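Local coordinates for protein heme oxygenase (mycobilin-producing) (Mycobacterium tuberculosis, PDB 6PLE) that degrades heme oxidatively to mycobilins with release of free iron, working as a homodimer of the antibiotic biosynthesis monooxygenase family, at residues I9-G14 with E49-V54; G35-Q40 with H56-E61. The protein carries 1 engineered substitution. All coordinates share one frame; numbering follows the deposited sequence.

Contact 1: I9-G14 with E49-V54. With BLA (biliverdine IX alpha), chain C.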
# COMPACT_ATOMS: atom_id res chain seq x y z
N ILE A 9 -2.61 9.57 -9.56
CA ILE A 9 -1.26 9.25 -9.11
C ILE A 9 -0.44 10.53 -9.04
O ILE A 9 -0.45 11.34 -9.98
CB ILE A 9 -0.61 8.22 -10.04
CG1 ILE A 9 -1.39 6.89 -10.00
CG2 ILE A 9 0.81 7.97 -9.63
CD1 ILE A 9 -0.65 5.71 -10.63
N GLU A 10 0.28 10.73 -7.93
CA GLU A 10 1.16 11.87 -7.75
C GLU A 10 2.59 11.47 -8.04
O GLU A 10 3.07 10.45 -7.54
CB GLU A 10 1.05 12.45 -6.34
CG GLU A 10 -0.38 12.72 -5.85
CD GLU A 10 -0.48 12.89 -4.34
OE1 GLU A 10 -1.61 12.82 -3.80
OE2 GLU A 10 0.57 13.09 -3.67
N VAL A 11 3.28 12.28 -8.83
CA VAL A 11 4.63 12.00 -9.30
C VAL A 11 5.43 13.28 -9.17
O VAL A 11 4.98 14.34 -9.64
CB VAL A 11 4.65 11.52 -10.76
CG1 VAL A 11 4.30 10.03 -10.85
CG2 VAL A 11 3.68 12.35 -11.60
N PRO A 12 6.60 13.25 -8.54
CA PRO A 12 7.39 14.48 -8.46
C PRO A 12 7.73 14.96 -9.85
O PRO A 12 7.63 14.23 -10.84
CB PRO A 12 8.64 14.04 -7.68
CG PRO A 12 8.76 12.59 -7.94
CD PRO A 12 7.34 12.07 -8.07
N ALA A 13 8.13 16.23 -9.92
CA ALA A 13 8.37 16.86 -11.21
C ALA A 13 9.37 16.07 -12.04
O ALA A 13 10.41 15.63 -11.54
CB ALA A 13 8.87 18.28 -11.00
N GLY A 14 9.05 15.86 -13.31
CA GLY A 14 9.99 15.27 -14.23
C GLY A 14 10.11 13.77 -14.17
O GLY A 14 10.98 13.22 -14.84
N GLU A 49 -1.83 18.19 -12.15
CA GLU A 49 -0.45 17.72 -12.10
C GLU A 49 -0.35 16.22 -11.84
O GLU A 49 0.76 15.68 -11.89
CB GLU A 49 0.33 18.48 -11.02
CG GLU A 49 1.01 19.75 -11.54
CD GLU A 49 0.90 20.94 -10.58
OE1 GLU A 49 1.56 21.97 -10.84
OE2 GLU A 49 0.17 20.85 -9.57
N ARG A 50 -1.46 15.55 -11.59
CA ARG A 50 -1.50 14.13 -11.30
C ARG A 50 -1.83 13.32 -12.56
O ARG A 50 -2.69 13.73 -13.35
CB ARG A 50 -2.57 13.85 -10.23
CG ARG A 50 -2.11 14.07 -8.82
CD ARG A 50 -3.31 14.00 -7.89
NE ARG A 50 -4.39 14.85 -8.37
CZ ARG A 50 -5.62 14.84 -7.88
NH1 ARG A 50 -5.93 14.01 -6.89
NH2 ARG A 50 -6.54 15.65 -8.37
N TYR A 51 -1.15 12.18 -12.73
CA TYR A 51 -1.55 11.21 -13.75
C TYR A 51 -2.88 10.59 -13.35
O TYR A 51 -3.10 10.27 -12.19
CB TYR A 51 -0.50 10.12 -13.94
CG TYR A 51 0.60 10.57 -14.82
CD1 TYR A 51 1.54 11.45 -14.36
CD2 TYR A 51 0.65 10.18 -16.16
CE1 TYR A 51 2.54 11.91 -15.18
CE2 TYR A 51 1.64 10.64 -16.99
CZ TYR A 51 2.58 11.51 -16.50
OH TYR A 51 3.58 11.99 -17.29
N PHE A 52 -3.78 10.45 -14.32
CA PHE A 52 -5.01 9.74 -14.05
C PHE A 52 -4.93 8.39 -14.72
O PHE A 52 -4.46 8.29 -15.86
CB PHE A 52 -6.23 10.52 -14.54
CG PHE A 52 -6.67 11.57 -13.57
CD1 PHE A 52 -5.75 12.23 -12.78
CD2 PHE A 52 -8.01 11.91 -13.45
CE1 PHE A 52 -6.14 13.20 -11.89
CE2 PHE A 52 -8.42 12.88 -12.56
CZ PHE A 52 -7.48 13.53 -11.78
N VAL A 53 -5.32 7.35 -13.99
CA VAL A 53 -5.55 6.02 -14.53
C VAL A 53 -7.05 5.82 -14.53
O VAL A 53 -7.65 5.66 -13.47
CB VAL A 53 -4.89 4.91 -13.70
CG1 VAL A 53 -4.88 3.61 -14.52
CG2 VAL A 53 -3.48 5.30 -13.23
N VAL A 54 -7.65 5.79 -15.71
CA VAL A 54 -9.08 5.57 -15.85
C VAL A 54 -9.30 4.14 -16.31
O VAL A 54 -8.80 3.75 -17.37
CB VAL A 54 -9.72 6.56 -16.84
CG1 VAL A 54 -11.19 6.44 -16.81
CG2 VAL A 54 -9.27 7.99 -16.53
CHA BLA C . 1.67 1.97 -11.36
NA BLA C . -0.32 0.58 -12.22
C1A BLA C . 0.96 0.98 -12.30
C2A BLA C . 1.56 0.38 -13.36
C3A BLA C . 0.62 -0.41 -13.95
C4A BLA C . -0.56 -0.28 -13.23
CMA BLA C . 0.83 -1.26 -15.20
CAA BLA C . 3.02 0.66 -13.70
CBA BLA C . 3.95 -0.36 -13.02
CGA BLA C . 4.59 0.22 -11.75
O1A BLA C . 5.23 1.30 -11.74
O2A BLA C . 4.48 -0.42 -10.68
CHB BLA C . -1.95 -0.93 -13.43
NB BLA C . -2.90 0.91 -11.90
C1B BLA C . -2.99 -0.34 -12.82
C2B BLA C . -4.45 -0.68 -12.85
C3B BLA C . -5.18 0.24 -12.04
C4B BLA C . -4.29 1.26 -11.41
CMB BLA C . -5.08 -1.85 -13.63
OB BLA C . -4.58 2.14 -10.68
CAB BLA C . -6.68 0.22 -11.81
CBB BLA C . -7.21 -0.73 -11.07
NC BLA C . -2.55 0.25 -8.80
C1C BLA C . -3.91 -0.47 -8.69
C2C BLA C . -4.65 0.19 -7.58
C3C BLA C . -3.86 1.24 -7.01
C4C BLA C . -2.54 1.33 -7.70
CMC BLA C . -6.06 -0.21 -7.13
OC BLA C . -4.29 -1.37 -9.36
CAC BLA C . -4.21 2.18 -5.85
CBC BLA C . -5.24 2.99 -5.90
CHD BLA C . -1.61 2.23 -7.40
ND BLA C . -0.23 1.79 -9.64
C1D BLA C . -0.42 2.47 -8.34
C2D BLA C . 0.74 3.37 -8.05
C3D BLA C . 1.64 3.27 -9.21
C4D BLA C . 1.07 2.29 -10.21
CMD BLA C . 0.94 4.25 -6.81
CAD BLA C . 2.98 3.94 -9.44
CBD BLA C . 3.99 2.82 -9.17
CGD BLA C . 5.41 3.37 -9.16
O1D BLA C . 5.72 4.28 -8.36
O2D BLA C . 6.27 2.88 -9.95
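The backbone N of I9 gives its hydrogen to the carbonyl oxygen of Y51 at 2.8 Å, with an N-H...O angle of 158°. The return bond, from Y51 N to I9 O, spans 3.0 Å but is bent to 124° and weak, so the antiparallel hydrogen-bonded pair formed by I9 and Y51 is much firmer on one side. This pair is the last between strands 3-9 and 51-57, just where the first strand gives way to the loop leading to helix 16-24.

Both side chains of the pair rise on the same face of the sheet, the one that carries biliverdin. I9 sets CG1 beside its own backbone N (chi1 -63°), and the extended chain beyond carries CD1 to the ligand, 3.6 Å from C3D of BLA. The same methyl meets CG2 of V53 at 3.9 Å, while the other branch of V53, CG1, approaches C4B of BLA at 3.9 Å. Further out, V11 brings CG2 to the edge of the Y51 ring, 3.6 Å from CD1; L19 of helix 16-24 touches I9, V11 and Y51, and the phenol oxygen is hydrogen-bonded to E20.

E10 and R50 run side by side, CG to CG at 3.7 Å, yet their charged ends do not meet; the guanidinium instead forms a salt bridge with E48. Polar bonding across the contact is thus confined to the backbone, leaving I9 and V53 to offer biliverdin a purely hydrocarbon surface, while the ligand's hydrogen bonds come from other residues, W66 and N7 among them.

Contact 2: G35-Q40 with H56-E61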
# COMPACT_ATOMS: atom_id res chain seq x y z
N GLY A 35 -13.88 -9.29 -16.16
CA GLY A 35 -14.63 -8.05 -16.09
C GLY A 35 -13.84 -6.79 -16.41
O GLY A 35 -14.44 -5.70 -16.41
N PHE A 36 -12.55 -6.89 -16.69
CA PHE A 36 -11.76 -5.72 -17.03
C PHE A 36 -12.12 -5.24 -18.42
O PHE A 36 -12.26 -6.03 -19.34
CB PHE A 36 -10.27 -6.04 -16.98
CG PHE A 36 -9.36 -4.85 -17.17
CD1 PHE A 36 -9.40 -3.76 -16.32
CD2 PHE A 36 -8.43 -4.84 -18.19
CE1 PHE A 36 -8.54 -2.68 -16.50
CE2 PHE A 36 -7.55 -3.77 -18.36
CZ PHE A 36 -7.61 -2.69 -17.52
N LEU A 37 -12.26 -3.93 -18.57
CA LEU A 37 -12.61 -3.35 -19.86
C LEU A 37 -11.54 -2.36 -20.31
O LEU A 37 -11.84 -1.41 -21.03
CB LEU A 37 -13.98 -2.67 -19.80
CG LEU A 37 -15.15 -3.44 -19.19
CD1 LEU A 37 -16.49 -2.81 -19.55
CD2 LEU A 37 -15.14 -4.89 -19.64
N GLY A 38 -10.29 -2.56 -19.87
CA GLY A 38 -9.20 -1.70 -20.30
C GLY A 38 -9.09 -0.34 -19.63
O GLY A 38 -10.08 0.25 -19.18
N PHE A 39 -7.87 0.18 -19.60
CA PHE A 39 -7.63 1.44 -18.94
C PHE A 39 -7.00 2.46 -19.89
O PHE A 39 -6.40 2.10 -20.91
CB PHE A 39 -6.77 1.24 -17.68
CG PHE A 39 -5.30 0.94 -17.93
CD1 PHE A 39 -4.43 1.92 -18.39
CD2 PHE A 39 -4.77 -0.30 -17.57
CE1 PHE A 39 -3.08 1.64 -18.58
CE2 PHE A 39 -3.41 -0.58 -17.75
CZ PHE A 39 -2.57 0.40 -18.25
N GLN A 40 -7.14 3.74 -19.53
CA GLN A 40 -6.33 4.80 -20.10
C GLN A 40 -5.42 5.38 -19.03
O GLN A 40 -5.81 5.51 -17.87
CB GLN A 40 -7.19 5.91 -20.69
CG GLN A 40 -8.54 5.50 -21.15
CD GLN A 40 -9.42 6.70 -21.43
OE1 GLN A 40 -9.41 7.27 -22.54
NE2 GLN A 40 -10.20 7.10 -20.42
N HIS A 56 -12.29 0.95 -16.71
CA HIS A 56 -13.70 0.54 -16.68
C HIS A 56 -13.78 -0.94 -16.32
O HIS A 56 -12.82 -1.69 -16.52
CB HIS A 56 -14.39 0.80 -18.03
CG HIS A 56 -14.22 2.20 -18.54
ND1 HIS A 56 -12.99 2.74 -18.85
CD2 HIS A 56 -15.13 3.17 -18.80
CE1 HIS A 56 -13.14 3.98 -19.27
NE2 HIS A 56 -14.43 4.27 -19.24
N TRP A 57 -14.92 -1.34 -15.75
CA TRP A 57 -15.14 -2.70 -15.30
C TRP A 57 -16.62 -3.01 -15.38
O TRP A 57 -17.46 -2.12 -15.27
CB TRP A 57 -14.65 -2.95 -13.88
CG TRP A 57 -13.31 -2.43 -13.57
CD1 TRP A 57 -12.97 -1.13 -13.30
CD2 TRP A 57 -12.10 -3.18 -13.45
NE1 TRP A 57 -11.63 -1.02 -13.04
CE2 TRP A 57 -11.07 -2.27 -13.13
CE3 TRP A 57 -11.78 -4.54 -13.60
CZ2 TRP A 57 -9.75 -2.67 -12.96
CZ3 TRP A 57 -10.47 -4.93 -13.40
CH2 TRP A 57 -9.48 -4.01 -13.08
N GLU A 58 -16.93 -4.30 -15.57
CA GLU A 58 -18.33 -4.70 -15.69
C GLU A 58 -19.08 -4.48 -14.39
O GLU A 58 -20.30 -4.23 -14.40
CB GLU A 58 -18.42 -6.18 -16.06
CG GLU A 58 -17.73 -6.52 -17.37
CD GLU A 58 -18.68 -7.13 -18.38
OE1 GLU A 58 -18.33 -8.18 -18.97
OE2 GLU A 58 -19.77 -6.55 -18.59
N SER A 59 -18.38 -4.58 -13.27
CA SER A 59 -18.99 -4.54 -11.95
C SER A 59 -17.89 -4.15 -10.98
O SER A 59 -16.72 -4.08 -11.34
CB SER A 59 -19.61 -5.90 -11.61
OG SER A 59 -18.62 -6.76 -11.06
N ASP A 60 -18.27 -3.91 -9.73
CA ASP A 60 -17.24 -3.66 -8.74
C ASP A 60 -16.54 -4.94 -8.33
O ASP A 60 -15.33 -4.93 -8.07
CB ASP A 60 -17.82 -2.98 -7.50
CG ASP A 60 -16.74 -2.37 -6.63
OD1 ASP A 60 -15.96 -1.55 -7.14
OD2 ASP A 60 -16.65 -2.73 -5.44
N GLU A 61 -17.27 -6.05 -8.31
CA GLU A 61 -16.67 -7.36 -8.06
C GLU A 61 -15.58 -7.66 -9.07
O GLU A 61 -14.55 -8.25 -8.72
CB GLU A 61 -17.76 -8.43 -8.07
CG GLU A 61 -18.89 -8.16 -7.06
CD GLU A 61 -20.16 -7.57 -7.70
OE1 GLU A 61 -20.97 -8.35 -8.25
OE2 GLU A 61 -20.37 -6.33 -7.62
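H56 opens the pairing with G35-Q40 by using both of its backbone polar groups. Its carbonyl oxygen accepts the N-H of L37 at 3.1 Å, whereas its own N reaches G38 O in a nearly straight but long and weak bond of 3.4 Å. On the side chain, CB lies 3.9 Å from CB of L37, and the imidazole turns its edge toward G38 O and the amide end of Q40.

W57 follows, in an antiparallel non-hydrogen-bonded pair with F36, both side chains on the biliverdin side of the sheet. F36 directs its ring away from its backbone N (chi1 -174°), bringing CD1 over one face of the indole, offset toward the rim and 3.3 Å from CH2 of W57. The two rings cross obliquely, their planes at 58° and the phenyl centroid 4.7 Å from that of the six-membered indole ring. Within its own strand, F36 folds one ring face over the backbone N of G38, which lies above the ring centre. CA of W57 also makes a CA-H...O contact with G35 O.

That same G35 oxygen receives E58 N at 3.0 Å on a lone pair, so one N-H bond and the weaker CA-H...O contact converge on it as the strand ends. CG of E58 then packs against CD2 of L37, the two side chains crossing at about a right angle.

At S59 the chain turns into helix 60-71, whose first turn is capped by the serine OG through the N of A62. The contact lies at the open end of the hairpin formed by strands 36-42 and 51-57; strand 3-9 flanks it beyond W57, whose indole touches biliverdin and lies close to W66 of helix 60-71.

Strand 51-57 runs through both contacts, pairing near its start with the end of strand 3-9 in contact 1 and near its finish with strand 36-42 in contact 2. Contact 1 is partly buried, and I9 and V53 line the biliverdin pocket directly. Contact 2 is more exposed, has three backbone hydrogen bonds against two, one of them weak in each, and relies on an aromatic pair in which W57 belongs to the biliverdin pocket. Their centres lie 21 Å apart, on opposite sides of the chain's centre, yet they meet where V54 O probably accepts a hydrogen bond from Q40 N at 2.7 Å, which links neighbouring strands of the same antiparallel sheet.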